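Local coordinates for protein cytochrome C554 (Nitrosomonas europaea, PDB 1FT5) that carries electrons in ammonia oxidation on four covalently bound hemes, accepting them directly from hydroxylamine oxidoreductase, at residues 1-5 with 70-74; 4-8 with 88-92. All coordinates share one frame; numbering follows the deposited sequence.

In the fold
Interaction 1 joins the N-terminal residues 1-5 to the loop 70-74, closing a loop of 64 intervening residues that contains helices 9-14, 16-22 and 40-45. Interaction 2 begins in the same run of chain, residues 4-8, and reaches further along the sequence to helix 88-92. The two closures start from overlapping residues and end one after the other, so neither strictly encloses the other. Pro-4 and Phe-5 belong to both, and the centres of the two contacts are about 9 Å apart. Interaction 1 is partly buried near the surface, while interaction 2 is buried, its centre about 7 Å from that of the chain. Together they tie the N terminus to a surface turn and to the heme-binding helix 88-92.

Interaction 1 (1-5 with 70-74); sequences ADAPF and QKGGY
The backbones meet at Phe-5 and Gly-72, whose CA atoms are 4.5 Å apart. One nearly straight hydrogen bond joins the segments, from Phe-5 N to Lys-71 O (2.9 Å, 170° at the hydrogen), its donor tilted somewhat from the carbonyl plane. The acceptor belongs to a type II beta turn, Gln-70 to Gly-73, closed by a bond from Gly-73 N to Gln-70 O. Gly-72 has the positive phi of that turn, and a CB there would collide with Phe-5 O; instead its CA makes a CA-H...O contact with that oxygen.

Phe-5 and Lys-71 share the side-chain contact about equally. With Phe-5 CG anti to its own carbonyl carbon (chi1 -79°), the ring brings an edge to the turn: CD2 is 3.5 Å from Lys-71 O, and CE2 is 3.5 Å from Gln-70 NE2, both partners near the ring plane. The Gln-70 amide stands almost upright to the ring, at 79°, while its CB touches Phe-5 CE2 at 3.7 Å. With an alanine here, the Gln-70 side chain is likely to lose the ring edge it packs on, and a gap would probably open beneath the turn.

Lys-71 runs back along residues 2-4. Its CG lies over Pro-4 CA, its CE comes to 3.2 Å from Asp-2 O, and its chain bends at chi4 to put NZ 3.3 Å from Asp-2 CB. No salt bridge forms: Asp-2 OD1 and Lys-71 NZ stand 4.9 Å apart, and OD1 takes a weak bond from Ala-3 N. The arrangement is that of an extended N-terminal segment lying against a type II turn with glycine at its third position, held by one backbone bond, the edge of a phenylalanine ring and the lysine chain laid along residues 2-4.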
loop_
_atom_site.group_PDB
_atom_site.type_symbol
_atom_site.label_atom_id
_atom_site.label_comp_id
_atom_site.label_asym_id
_atom_site.label_seq_id
_atom_site.Cartn_x
_atom_site.Cartn_y
_atom_site.Cartn_z
ATOM N N ALA A 1 -16.097 10.486 -8.733
ATOM C CA ALA A 1 -15.079 10.184 -9.787
ATOM C C ALA A 1 -13.721 9.876 -9.154
ATOM O O ALA A 1 -12.806 10.698 -9.199
ATOM C CB ALA A 1 -14.942 11.374 -10.764
ATOM N N ASP A 2 -13.603 8.700 -8.546
ATOM C CA ASP A 2 -12.336 8.296 -7.956
ATOM C C ASP A 2 -11.387 8.107 -9.129
ATOM O O ASP A 2 -11.805 8.136 -10.310
ATOM C CB ASP A 2 -12.492 6.967 -7.203
ATOM C CG ASP A 2 -11.792 6.978 -5.855
ATOM O OD1 ASP A 2 -10.548 6.784 -5.831
ATOM O OD2 ASP A 2 -12.487 7.189 -4.828
ATOM N N ALA A 3 -10.110 7.908 -8.806
ATOM C CA ALA A 3 -9.089 7.715 -9.809
ATOM C C ALA A 3 -8.720 6.273 -10.097
ATOM O O ALA A 3 -8.797 5.400 -9.208
ATOM C CB ALA A 3 -7.798 8.461 -9.371
ATOM N N PRO A 4 -8.317 5.998 -11.332
ATOM C CA PRO A 4 -7.902 4.652 -11.683
ATOM C C PRO A 4 -6.517 4.313 -11.127
ATOM O O PRO A 4 -5.658 5.166 -10.963
ATOM C CB PRO A 4 -7.843 4.650 -13.197
ATOM C CG PRO A 4 -8.466 5.975 -13.627
ATOM C CD PRO A 4 -8.314 6.903 -12.502
ATOM N N PHE A 5 -6.295 3.060 -10.861
ATOM C CA PHE A 5 -4.970 2.575 -10.500
ATOM C C PHE A 5 -4.143 2.448 -11.779
ATOM O O PHE A 5 -4.716 2.249 -12.893
ATOM C CB PHE A 5 -5.062 1.162 -9.958
ATOM C CG PHE A 5 -5.525 1.103 -8.536
ATOM C CD1 PHE A 5 -4.570 0.985 -7.504
ATOM C CD2 PHE A 5 -6.870 1.203 -8.215
ATOM C CE1 PHE A 5 -5.012 0.983 -6.129
ATOM C CE2 PHE A 5 -7.292 1.203 -6.891
ATOM C CZ PHE A 5 -6.375 1.104 -5.853
ATOM N N GLN A 70 -11.220 -2.754 -8.733
ATOM C CA GLN A 70 -11.272 -1.314 -8.882
ATOM C C GLN A 70 -10.773 -0.926 -10.269
ATOM O O GLN A 70 -10.060 -1.684 -10.893
ATOM C CB GLN A 70 -10.409 -0.659 -7.823
ATOM C CG GLN A 70 -10.857 -1.077 -6.413
ATOM C CD GLN A 70 -10.201 -0.215 -5.348
ATOM O OE1 GLN A 70 -9.475 -0.720 -4.513
ATOM N NE2 GLN A 70 -10.447 1.105 -5.393
ATOM N N LYS A 71 -11.208 0.245 -10.725
ATOM C CA LYS A 71 -10.780 0.631 -12.076
ATOM C C LYS A 71 -9.246 0.774 -12.176
ATOM O O LYS A 71 -8.563 1.335 -11.277
ATOM C CB LYS A 71 -11.495 1.911 -12.512
ATOM C CG LYS A 71 -11.292 2.999 -11.577
ATOM C CD LYS A 71 -12.443 4.059 -11.569
ATOM C CE LYS A 71 -12.269 4.985 -10.402
ATOM N NZ LYS A 71 -13.129 4.515 -9.275
ATOM N N GLY A 72 -8.733 0.123 -13.204
ATOM C CA GLY A 72 -7.293 0.082 -13.513
ATOM C C GLY A 72 -6.516 -0.901 -12.687
ATOM O O GLY A 72 -5.315 -1.106 -12.918
ATOM N N GLY A 73 -7.209 -1.545 -11.736
ATOM C CA GLY A 73 -6.513 -2.476 -10.856
ATOM C C GLY A 73 -6.273 -3.878 -11.366
ATOM O O GLY A 73 -6.577 -4.237 -12.513
ATOM N N TYR A 74 -5.623 -4.692 -10.527
ATOM C CA TYR A 74 -5.311 -6.049 -10.836
ATOM C C TYR A 74 -6.526 -6.894 -11.220
ATOM O O TYR A 74 -7.618 -6.772 -10.580
ATOM C CB TYR A 74 -4.724 -6.706 -9.556
ATOM C CG TYR A 74 -4.127 -8.062 -9.767
ATOM C CD1 TYR A 74 -2.762 -8.188 -9.987
ATOM C CD2 TYR A 74 -4.918 -9.225 -9.672
ATOM C CE1 TYR A 74 -2.171 -9.411 -10.093
ATOM C CE2 TYR A 74 -4.410 -10.444 -9.775
ATOM C CZ TYR A 74 -3.013 -10.578 -9.979
ATOM O OH TYR A 74 -2.429 -11.830 -10.072
#

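Interaction 2 (4-8 with 88-92); sequences PFEGR and CESCH. With HEM (protoporphyrin IX containing Fe), chain G; PO4 (phosphate ion), chain C.
Polar contacts centre on Glu-89, whose carboxylate receives two successive backbone N-H groups. Glu-6 N gives its main bond to Glu-89 OE2 (2.8 Å, 158°) through the syn lone pair, with a weak second bond to OE1. Gly-7 N meets Glu-89 OE1 at 2.6 Å, also on the syn side but 33° out of the carboxylate plane. Extended beyond CG (chi2 167°), the glutamate carries its head from the helix to the loop, and Gly-95 N supplies a further bond to OE2. The Glu-6 carboxylate turns to Arg-96 and Arg-99 in salt bridges. The Arg-8 guanidinium offers its edge to a phosphate ion, probably from the crystallisation liquor, with NE bonded to O3 and NH2 to O1; NH1 turns to Pro-81 O.

Nonpolar contacts flank these bonds: Glu-89 CB lies 3.6 Å from Phe-5 CD1, and Arg-8 CB approaches Cys-88 SG at 3.9 Å.

Covalent and metal bonds fix the helix to heme 3. Cys-88 SG and Cys-91 SG are thioether-linked to heme CAB and CAC respectively, and His-92 NE2 binds the iron at 2.0 Å, opposite His-179. This is the CXXCH motif of c-type cytochromes. Its first variable residue, Glu-89, thus couples the heme-binding helix to the N-terminal loop, where peptide N-H groups would be expected to stabilise a negative charge on this buried carboxylate.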
loop_
_atom_site.group_PDB
_atom_site.type_symbol
_atom_site.label_atom_id
_atom_site.label_comp_id
_atom_site.label_asym_id
_atom_site.label_seq_id
_atom_site.Cartn_x
_atom_site.Cartn_y
_atom_site.Cartn_z
ATOM N N PRO A 4 -8.317 5.998 -11.332
ATOM C CA PRO A 4 -7.902 4.652 -11.683
ATOM C C PRO A 4 -6.517 4.313 -11.127
ATOM O O PRO A 4 -5.658 5.166 -10.963
ATOM C CB PRO A 4 -7.843 4.650 -13.197
ATOM C CG PRO A 4 -8.466 5.975 -13.627
ATOM C CD PRO A 4 -8.314 6.903 -12.502
ATOM N N PHE A 5 -6.295 3.060 -10.861
ATOM C CA PHE A 5 -4.970 2.575 -10.500
ATOM C C PHE A 5 -4.143 2.448 -11.779
ATOM O O PHE A 5 -4.716 2.249 -12.893
ATOM C CB PHE A 5 -5.062 1.162 -9.958
ATOM C CG PHE A 5 -5.525 1.103 -8.536
ATOM C CD1 PHE A 5 -4.570 0.985 -7.504
ATOM C CD2 PHE A 5 -6.870 1.203 -8.215
ATOM C CE1 PHE A 5 -5.012 0.983 -6.129
ATOM C CE2 PHE A 5 -7.292 1.203 -6.891
ATOM C CZ PHE A 5 -6.375 1.104 -5.853
ATOM N N GLU A 6 -2.817 2.494 -11.656
ATOM C CA GLU A 6 -1.965 2.258 -12.810
ATOM C C GLU A 6 -0.795 1.307 -12.539
ATOM O O GLU A 6 -0.176 0.801 -13.483
ATOM C CB GLU A 6 -1.357 3.532 -13.375
ATOM C CG GLU A 6 -2.209 4.367 -14.213
ATOM C CD GLU A 6 -1.386 5.553 -14.705
ATOM O OE1 GLU A 6 -1.274 5.706 -15.941
ATOM O OE2 GLU A 6 -0.824 6.287 -13.830
ATOM N N GLY A 7 -0.467 1.056 -11.272
ATOM C CA GLY A 7 0.683 0.202 -11.040
ATOM C C GLY A 7 1.828 0.951 -10.398
ATOM O O GLY A 7 1.817 2.163 -10.374
ATOM N N ARG A 8 2.849 0.207 -9.995
ATOM C CA ARG A 8 3.944 0.836 -9.236
ATOM C C ARG A 8 5.033 1.486 -10.035
ATOM O O ARG A 8 5.791 2.280 -9.484
ATOM C CB ARG A 8 4.696 -0.207 -8.385
ATOM C CG ARG A 8 3.880 -1.127 -7.543
ATOM C CD ARG A 8 4.846 -2.018 -6.743
ATOM N NE ARG A 8 5.795 -2.806 -7.526
ATOM C CZ ARG A 8 5.491 -3.995 -8.078
ATOM N NH1 ARG A 8 4.241 -4.532 -7.942
ATOM N NH2 ARG A 8 6.418 -4.705 -8.683
ATOM N N CYS A 88 2.506 0.441 -4.049
ATOM C CA CYS A 88 2.389 1.840 -3.635
ATOM C C CYS A 88 0.995 2.392 -3.527
ATOM O O CYS A 88 0.630 3.096 -2.631
ATOM C CB CYS A 88 3.204 2.698 -4.664
ATOM S SG CYS A 88 4.776 2.040 -5.159
ATOM N N GLU A 89 0.164 2.120 -4.557
ATOM C CA GLU A 89 -1.155 2.678 -4.602
ATOM C C GLU A 89 -2.104 2.010 -3.585
ATOM O O GLU A 89 -3.100 2.594 -3.252
ATOM C CB GLU A 89 -1.723 2.484 -5.986
ATOM C CG GLU A 89 -1.005 3.338 -7.087
ATOM C CD GLU A 89 -1.401 2.856 -8.474
ATOM O OE1 GLU A 89 -1.161 1.699 -8.797
ATOM O OE2 GLU A 89 -2.025 3.649 -9.222
ATOM N N SER A 90 -1.770 0.792 -3.158
ATOM C CA SER A 90 -2.634 0.187 -2.128
ATOM C C SER A 90 -2.650 1.012 -0.859
ATOM O O SER A 90 -3.641 0.970 -0.120
ATOM C CB SER A 90 -2.220 -1.264 -1.796
ATOM O OG SER A 90 -2.636 -2.134 -2.831
ATOM N N CYS A 91 -1.583 1.780 -0.582
ATOM C CA CYS A 91 -1.600 2.666 0.589
ATOM C C CYS A 91 -1.813 4.137 0.226
ATOM O O CYS A 91 -2.590 4.853 0.854
ATOM C CB CYS A 91 -0.287 2.533 1.395
ATOM S SG CYS A 91 -0.176 0.864 2.119
ATOM N N HIS A 92 -1.116 4.575 -0.811
ATOM C CA HIS A 92 -1.190 5.976 -1.166
ATOM C C HIS A 92 -2.341 6.368 -2.069
ATOM O O HIS A 92 -2.520 7.548 -2.342
ATOM C CB HIS A 92 0.141 6.357 -1.855
ATOM C CG HIS A 92 1.291 6.285 -0.912
ATOM N ND1 HIS A 92 1.480 7.218 0.082
ATOM C CD2 HIS A 92 2.294 5.382 -0.793
ATOM C CE1 HIS A 92 2.570 6.847 0.764
ATOM N NE2 HIS A 92 3.114 5.750 0.287
HETATM C CHA HEM G . 5.379 7.753 2.791
HETATM C CHB HEM G . 6.553 6.342 -1.728
HETATM C CHC HEM G . 4.482 2.000 -0.818
HETATM C CHD HEM G . 2.800 3.704 3.403
HETATM C C1A HEM G . 5.904 7.703 1.492
HETATM C C2A HEM G . 6.644 8.766 0.889
HETATM C C3A HEM G . 6.944 8.394 -0.367
HETATM C C4A HEM G . 6.418 7.083 -0.567
HETATM C CMA HEM G . 7.718 9.188 -1.439
HETATM C CAA HEM G . 7.020 10.130 1.572
HETATM C CBA HEM G . 8.520 10.104 2.086
HETATM C CGA HEM G . 8.825 8.904 3.019
HETATM O O1A HEM G . 8.149 8.785 4.018
HETATM O O2A HEM G . 9.717 8.125 2.689
HETATM C C1B HEM G . 6.058 5.013 -1.883
HETATM C C2B HEM G . 6.282 4.220 -3.057
HETATM C C3B HEM G . 5.742 2.970 -2.797
HETATM C C4B HEM G . 5.200 3.069 -1.448
HETATM C CMB HEM G . 7.005 4.701 -4.318
HETATM C CAB HEM G . 5.679 1.721 -3.621
HETATM C CBB HEM G . 7.090 1.193 -3.975
HETATM C C1C HEM G . 3.846 2.143 0.412
HETATM C C2C HEM G . 3.024 1.120 0.959
HETATM C C3C HEM G . 2.505 1.594 2.069
HETATM C C4C HEM G . 3.039 2.903 2.298
HETATM C CMC HEM G . 2.761 -0.270 0.341
HETATM C CAC HEM G . 1.461 0.883 2.985
HETATM C CBC HEM G . 1.734 -0.528 3.447
HETATM C C1D HEM G . 3.393 4.958 3.631
HETATM C C2D HEM G . 3.158 5.762 4.809
HETATM C C3D HEM G . 3.940 6.893 4.644
HETATM C C4D HEM G . 4.593 6.745 3.366
HETATM C CMD HEM G . 2.192 5.453 5.937
HETATM C CAD HEM G . 3.969 8.137 5.522
HETATM C CBD HEM G . 3.180 9.249 4.901
HETATM C CGD HEM G . 3.569 10.670 5.355
HETATM O O1D HEM G . 2.960 11.600 4.813
HETATM O O2D HEM G . 4.445 10.788 6.210
HETATM N NA HEM G . 5.776 6.673 0.597
HETATM N NB HEM G . 5.374 4.310 -0.882
HETATM N NC HEM G . 3.866 3.222 1.229
HETATM N ND HEM G . 4.286 5.554 2.720
HETATM FE FE HEM G . 4.855 4.934 0.929
HETATM P P PO4 C . 9.198 -1.798 -8.519
HETATM O O1 PO4 C . 8.989 -3.321 -8.618
HETATM O O2 PO4 C . 9.211 -1.214 -9.969
HETATM O O3 PO4 C . 8.085 -1.107 -7.697
HETATM O O4 PO4 C . 10.538 -1.525 -7.793
#